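Local coordinates for M152 protein (Murid herpesvirus 1, PDB 4G59) that probably acts as a viral immunoevasin with an MHC class I-like fold, binding host RAE-1 ligands of NKG2D and retaining MHC class I molecules, at residues N194-C199 with W236-D241; D247-I252 with T261-E266. One frame throughout, in Å; residues are numbered along the deposited sequence.

Interaction 1 (N194-C199 with W236-D241); sequences NGYVSC and WLDLRD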
loop_
_atom_site.group_PDB
_atom_site.type_symbol
_atom_site.label_atom_id
_atom_site.label_comp_id
_atom_site.label_asym_id
_atom_site.label_seq_id
_atom_site.Cartn_x
_atom_site.Cartn_y
_atom_site.Cartn_z
ATOM N N ASN B 194 1.144 24.492 -7.071
ATOM C CA ASN B 194 0.755 24.074 -5.722
ATOM C C ASN B 194 1.912 23.942 -4.720
ATOM O O ASN B 194 1.667 23.580 -3.561
ATOM C CB ASN B 194 -0.033 22.761 -5.766
ATOM C CG ASN B 194 0.755 21.635 -6.407
ATOM O OD1 ASN B 194 1.975 21.720 -6.545
ATOM N ND2 ASN B 194 0.062 20.574 -6.809
ATOM N N GLY B 195 3.148 24.190 -5.157
ATOM C CA GLY B 195 4.297 24.194 -4.253
ATOM C C GLY B 195 4.846 22.823 -3.871
ATOM O O GLY B 195 5.645 22.692 -2.932
ATOM N N TYR B 196 4.428 21.791 -4.604
ATOM C CA TYR B 196 4.923 20.437 -4.359
ATOM C C TYR B 196 6.204 20.135 -5.139
ATOM O O TYR B 196 6.388 20.610 -6.261
ATOM C CB TYR B 196 3.876 19.397 -4.753
ATOM C CG TYR B 196 2.580 19.497 -4.003
ATOM C CD1 TYR B 196 2.475 20.278 -2.858
ATOM C CD2 TYR B 196 1.458 18.817 -4.447
ATOM C CE1 TYR B 196 1.268 20.376 -2.155
ATOM C CE2 TYR B 196 0.246 18.907 -3.769
ATOM C CZ TYR B 196 0.156 19.683 -2.622
ATOM O OH TYR B 196 -1.043 19.773 -1.945
ATOM N N VAL B 197 7.076 19.321 -4.548
ATOM C CA VAL B 197 8.210 18.749 -5.261
ATOM C C VAL B 197 8.165 17.235 -5.066
ATOM O O VAL B 197 7.998 16.754 -3.942
ATOM C CB VAL B 197 9.541 19.279 -4.716
ATOM C CG1 VAL B 197 10.720 18.654 -5.474
ATOM C CG2 VAL B 197 9.593 20.796 -4.827
ATOM N N SER B 198 8.296 16.483 -6.152
ATOM C CA SER B 198 8.401 15.027 -6.054
ATOM C C SER B 198 9.837 14.622 -6.339
ATOM O O SER B 198 10.530 15.292 -7.132
ATOM C CB SER B 198 7.484 14.325 -7.062
ATOM O OG SER B 198 7.818 14.665 -8.400
ATOM N N CYS B 199 10.298 13.554 -5.687
ATOM C CA CYS B 199 11.583 12.939 -6.054
ATOM C C CYS B 199 11.340 11.485 -6.425
ATOM O O CYS B 199 10.657 10.759 -5.684
ATOM C CB CYS B 199 12.569 13.011 -4.886
ATOM S SG CYS B 199 14.214 12.286 -5.220
ATOM N N TRP B 236 7.122 12.861 -1.855
ATOM C CA TRP B 236 6.556 14.178 -2.090
ATOM C C TRP B 236 6.851 15.152 -0.955
ATOM O O TRP B 236 6.675 14.821 0.228
ATOM C CB TRP B 236 5.048 14.058 -2.260
ATOM C CG TRP B 236 4.679 13.401 -3.543
ATOM C CD1 TRP B 236 4.470 12.070 -3.757
ATOM C CD2 TRP B 236 4.473 14.051 -4.803
ATOM N NE1 TRP B 236 4.142 11.851 -5.079
ATOM C CE2 TRP B 236 4.142 13.051 -5.744
ATOM C CE3 TRP B 236 4.546 15.373 -5.232
ATOM C CZ2 TRP B 236 3.882 13.345 -7.097
ATOM C CZ3 TRP B 236 4.281 15.667 -6.576
ATOM C CH2 TRP B 236 3.956 14.659 -7.487
ATOM N N LEU B 237 7.291 16.350 -1.337
ATOM C CA LEU B 237 7.568 17.439 -0.405
ATOM C C LEU B 237 6.599 18.588 -0.696
ATOM O O LEU B 237 6.284 18.896 -1.867
ATOM C CB LEU B 237 9.028 17.923 -0.562
ATOM C CG LEU B 237 9.443 19.275 0.042
ATOM C CD1 LEU B 237 9.496 19.194 1.560
ATOM C CD2 LEU B 237 10.778 19.783 -0.499
ATOM N N ASP B 238 6.133 19.212 0.370
ATOM C CA ASP B 238 5.333 20.399 0.244
ATOM C C ASP B 238 6.245 21.509 0.690
ATOM O O ASP B 238 6.620 21.578 1.844
ATOM C CB ASP B 238 4.121 20.323 1.164
ATOM C CG ASP B 238 3.155 21.463 0.953
ATOM O OD1 ASP B 238 3.523 22.451 0.308
ATOM O OD2 ASP B 238 2.018 21.369 1.432
ATOM N N LEU B 239 6.603 22.388 -0.226
ATOM C CA LEU B 239 7.410 23.517 0.133
ATOM C C LEU B 239 6.495 24.237 1.090
ATOM O O LEU B 239 5.283 24.111 1.009
ATOM C CB LEU B 239 7.718 24.385 -1.079
ATOM C CG LEU B 239 8.602 23.771 -2.160
ATOM C CD1 LEU B 239 8.733 24.702 -3.329
ATOM C CD2 LEU B 239 9.960 23.418 -1.616
ATOM N N ARG B 240 7.062 24.960 2.029
ATOM C CA ARG B 240 6.247 25.637 3.014
ATOM C C ARG B 240 5.997 24.666 4.138
ATOM O O ARG B 240 5.184 24.922 5.009
ATOM C CB ARG B 240 4.855 25.944 2.460
ATOM C CG ARG B 240 3.816 24.858 2.615
ATOM C CD ARG B 240 2.424 25.465 2.453
ATOM N NE ARG B 240 1.350 24.476 2.388
ATOM C CZ ARG B 240 0.619 24.233 1.305
ATOM N NH1 ARG B 240 0.840 24.910 0.186
ATOM N NH2 ARG B 240 -0.333 23.314 1.338
ATOM N N ASP B 241 6.746 23.574 4.142
ATOM C CA ASP B 241 6.802 22.711 5.294
ATOM C C ASP B 241 8.247 23.007 5.595
ATOM O O ASP B 241 8.767 22.653 6.640
ATOM C CB ASP B 241 6.600 21.234 4.988
ATOM C CG ASP B 241 5.162 20.808 5.127
ATOM O OD1 ASP B 241 4.346 21.630 5.563
ATOM O OD2 ASP B 241 4.840 19.655 4.802
HETATM O O HOH W 1 -1.724 22.102 -0.893
#
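Ser198 and Trp236 meet as a CH-pi pair: Ser198 CB lies 3.4 Å from the centroid of the Trp236 six-membered ring and only 7° off its normal, over the face of the benzo ring and toward the rim of the whole indole. Trp236 CG is anti to the carbonyl carbon, beside the backbone N; NE1, on the five-membered ring, is hydrogen-bonded to Tyr222 OH. On the same face of the sheet, Tyr196 presents its ring edge to Asp238, with CE1 3.8 Å from the carboxylate CG and the two planes 78° apart. Asp238 CG stands anti to its backbone N (chi1 -173°), which puts CG beside that edge; OD1 then lies there in the ring plane, and also over the centre of the Arg240 guanidinium. Asp238 OD2 has a basic partner on the chain of another protein; Arg240 NH2, 3.1 Å from Asp238 OD2, adds a charge-only bridge, because the oxygen lies well out of the guanidinium plane. One water links Arg240 NH2 to Tyr196 OH, 2.6 Å from the latter. The other face is apolar: Val197 CG2 approaches Leu239 CG at 4.1 Å, and Val197 and Leu237 face each other. The backbone evidence is a nearly straight ladder: Leu237 N to Val197 O is 2.7 Å, Val197 N to Leu237 O 2.8 Å, and Leu239 N to Gly195 O 2.9 Å. Asp238 to Asp241 form a type II beta turn containing Leu239, donor of the last rung, while Gly195 and Tyr196 make a G1 bulge opposite Asn191. Trp236 also stacks on an aromatic ring of the other protein. An antiparallel strand pair with one face turned to a partner and one to the core is consistent with the immunoglobulin-like domain of an MHC class I-like protein.

Interaction 2 (D247-I252 with T261-E266); sequences DFAFVI and TVKYSE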
loop_
_atom_site.group_PDB
_atom_site.type_symbol
_atom_site.label_atom_id
_atom_site.label_comp_id
_atom_site.label_asym_id
_atom_site.label_seq_id
_atom_site.Cartn_x
_atom_site.Cartn_y
_atom_site.Cartn_z
ATOM N N ASP B 247 16.083 25.477 0.220
ATOM C CA ASP B 247 17.224 24.583 0.159
ATOM C C ASP B 247 16.898 23.287 0.892
ATOM O O ASP B 247 16.704 23.264 2.114
ATOM C CB ASP B 247 18.468 25.248 0.747
ATOM C CG ASP B 247 19.685 24.344 0.709
ATOM O OD1 ASP B 247 19.816 23.548 -0.251
ATOM O OD2 ASP B 247 20.506 24.433 1.648
ATOM N N PHE B 248 16.827 22.210 0.121
ATOM C CA PHE B 248 16.474 20.901 0.642
ATOM C C PHE B 248 17.208 19.854 -0.175
ATOM O O PHE B 248 17.642 20.113 -1.304
ATOM C CB PHE B 248 14.967 20.676 0.505
ATOM C CG PHE B 248 14.484 20.748 -0.912
ATOM C CD1 PHE B 248 14.437 19.612 -1.706
ATOM C CD2 PHE B 248 14.086 21.954 -1.457
ATOM C CE1 PHE B 248 14.001 19.684 -3.000
ATOM C CE2 PHE B 248 13.647 22.023 -2.749
ATOM C CZ PHE B 248 13.610 20.893 -3.522
ATOM N N ALA B 249 17.346 18.661 0.383
ATOM C CA ALA B 249 17.835 17.553 -0.421
ATOM C C ALA B 249 17.127 16.286 -0.027
ATOM O O ALA B 249 16.886 16.033 1.161
ATOM C CB ALA B 249 19.345 17.392 -0.295
ATOM N N PHE B 250 16.774 15.493 -1.032
ATOM C CA PHE B 250 16.213 14.180 -0.757
ATOM C C PHE B 250 17.376 13.242 -0.527
ATOM O O PHE B 250 18.352 13.277 -1.272
ATOM C CB PHE B 250 15.385 13.704 -1.946
ATOM C CG PHE B 250 14.084 14.453 -2.115
ATOM C CD1 PHE B 250 12.938 14.004 -1.498
ATOM C CD2 PHE B 250 14.014 15.597 -2.900
ATOM C CE1 PHE B 250 11.733 14.680 -1.649
ATOM C CE2 PHE B 250 12.803 16.294 -3.055
ATOM C CZ PHE B 250 11.664 15.833 -2.431
ATOM N N VAL B 251 17.290 12.416 0.510
ATOM C CA VAL B 251 18.294 11.378 0.730
ATOM C C VAL B 251 17.650 10.021 0.513
ATOM O O VAL B 251 16.604 9.718 1.096
ATOM C CB VAL B 251 18.929 11.443 2.131
ATOM C CG1 VAL B 251 20.006 10.364 2.276
ATOM C CG2 VAL B 251 19.534 12.808 2.360
ATOM N N ILE B 252 18.278 9.229 -0.355
ATOM C CA ILE B 252 17.803 7.898 -0.684
ATOM C C ILE B 252 18.867 6.940 -0.210
ATOM O O ILE B 252 20.015 7.024 -0.644
ATOM C CB ILE B 252 17.639 7.746 -2.191
ATOM C CG1 ILE B 252 16.616 8.748 -2.716
ATOM C CG2 ILE B 252 17.167 6.365 -2.519
ATOM C CD1 ILE B 252 16.567 8.842 -4.248
ATOM N N THR B 261 22.186 11.701 -2.611
ATOM C CA THR B 261 21.447 12.926 -2.345
ATOM C C THR B 261 20.967 13.418 -3.699
ATOM O O THR B 261 21.711 13.334 -4.700
ATOM C CB THR B 261 22.317 13.996 -1.664
ATOM O OG1 THR B 261 23.443 14.273 -2.498
ATOM C CG2 THR B 261 22.834 13.498 -0.337
ATOM N N VAL B 262 19.723 13.898 -3.740
ATOM C CA VAL B 262 19.170 14.418 -4.980
ATOM C C VAL B 262 18.620 15.784 -4.642
ATOM O O VAL B 262 17.832 15.917 -3.701
ATOM C CB VAL B 262 18.026 13.550 -5.529
ATOM C CG1 VAL B 262 17.739 13.926 -6.963
ATOM C CG2 VAL B 262 18.348 12.064 -5.425
ATOM N N LYS B 263 19.036 16.797 -5.400
ATOM C CA LYS B 263 18.598 18.162 -5.131
ATOM C C LYS B 263 18.855 19.040 -6.330
ATOM O O LYS B 263 19.428 18.572 -7.310
ATOM C CB LYS B 263 19.349 18.715 -3.935
ATOM C CG LYS B 263 20.806 18.883 -4.203
ATOM C CD LYS B 263 21.430 19.676 -3.086
ATOM C CE LYS B 263 22.847 20.058 -3.467
ATOM N NZ LYS B 263 22.959 20.916 -4.697
ATOM N N TYR B 264 18.420 20.298 -6.276
ATOM C CA TYR B 264 18.697 21.247 -7.358
ATOM C C TYR B 264 19.982 22.057 -7.074
ATOM O O TYR B 264 20.263 22.407 -5.918
ATOM C CB TYR B 264 17.528 22.225 -7.527
ATOM C CG TYR B 264 16.194 21.648 -7.960
ATOM C CD1 TYR B 264 15.121 21.604 -7.076
ATOM C CD2 TYR B 264 15.988 21.205 -9.267
ATOM C CE1 TYR B 264 13.881 21.100 -7.467
ATOM C CE2 TYR B 264 14.752 20.697 -9.675
ATOM C CZ TYR B 264 13.701 20.649 -8.767
ATOM O OH TYR B 264 12.469 20.152 -9.168
ATOM N N SER B 265 20.758 22.359 -8.112
ATOM C CA SER B 265 21.858 23.326 -7.958
ATOM C C SER B 265 21.955 24.260 -9.150
ATOM O O SER B 265 21.400 23.958 -10.209
ATOM C CB SER B 265 23.209 22.641 -7.716
ATOM O OG SER B 265 23.386 22.288 -6.354
ATOM N N GLU B 266 22.674 25.371 -8.943
ATOM C CA GLU B 266 22.857 26.489 -9.887
ATOM C C GLU B 266 22.017 26.469 -11.173
ATOM O O GLU B 266 22.532 26.611 -12.287
ATOM C CB GLU B 266 24.354 26.679 -10.202
ATOM C CG GLU B 266 24.763 28.100 -10.838
ATOM C CD GLU B 266 26.195 28.039 -11.305
ATOM O OE1 GLU B 266 26.908 27.109 -10.804
ATOM O OE2 GLU B 266 26.628 28.869 -12.164
#
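Phe250 has the carbonyl oxygen of Val262 at its ring edge, in plane, with CD2 3.9 Å from Val262 O. Tyr264 likewise is met at its rim: Phe248 CZ comes in near the tyrosine plane, 3.9 Å from Tyr264 CD1, and the two side chains run obliquely to one another. Beyond the two segments, Leu188 packs on both Phe250 and Tyr264, and Tyr264 OH is hydrogen-bonded to Ser190 OG. Ile252 extends CD1 anti to its CA (chi2 170°), which brings that methyl to 3.9 Å from Val262 CG2. Lys263 CB points toward the 247-252 segment and rests 3.9 Å from Ala249 CB and 3.4 Å from Phe248 O, while the end of the side chain leads away toward Asp6, with which a salt bridge is modelled, though the place of NZ is doubtful. The register is fixed by two reciprocal bonds of the Phe250 and Val262 pair, Phe250 N to Val262 O and Val262 N to Phe250 O, both 2.9 Å, at N-H...O angles of 155° and 160°. Val251 and Thr261 follow as a non-hydrogen-bonded pair, and Thr261 CA adds a CA-H...O contact to Phe250 O at 3.3 Å. Both strands lie inside a four-stranded antiparallel sheet, flanked by 5-11 and 210-213, where they form a beta hairpin of 250-253 and 258-264.

Interactions 1 and 2 belong to two different four-stranded sheets that pack face to face, their centres 13 Å apart. They meet where Cys199 CB lies 3.5 Å from Phe250 CG; Leu237 CB also reaches Phe250 CZ at 3.8 Å, and Leu237 CD2 reaches Phe248 CG at 3.9 Å. Val197 CG1 adds Phe250 CE2 at 4.0 Å, so Phe250 is wedged among residues of interaction 1. The shared core of this sandwich suits an immunoglobulin-like domain. The other face of interaction 1 meets the second protein, whereas no other chain touches 247-252 or 261-266. An N-linked glycan of the protein itself, not a pocket ligand, lies about 9 Å from the Val251 side chain and about 14 Å from that of Leu237.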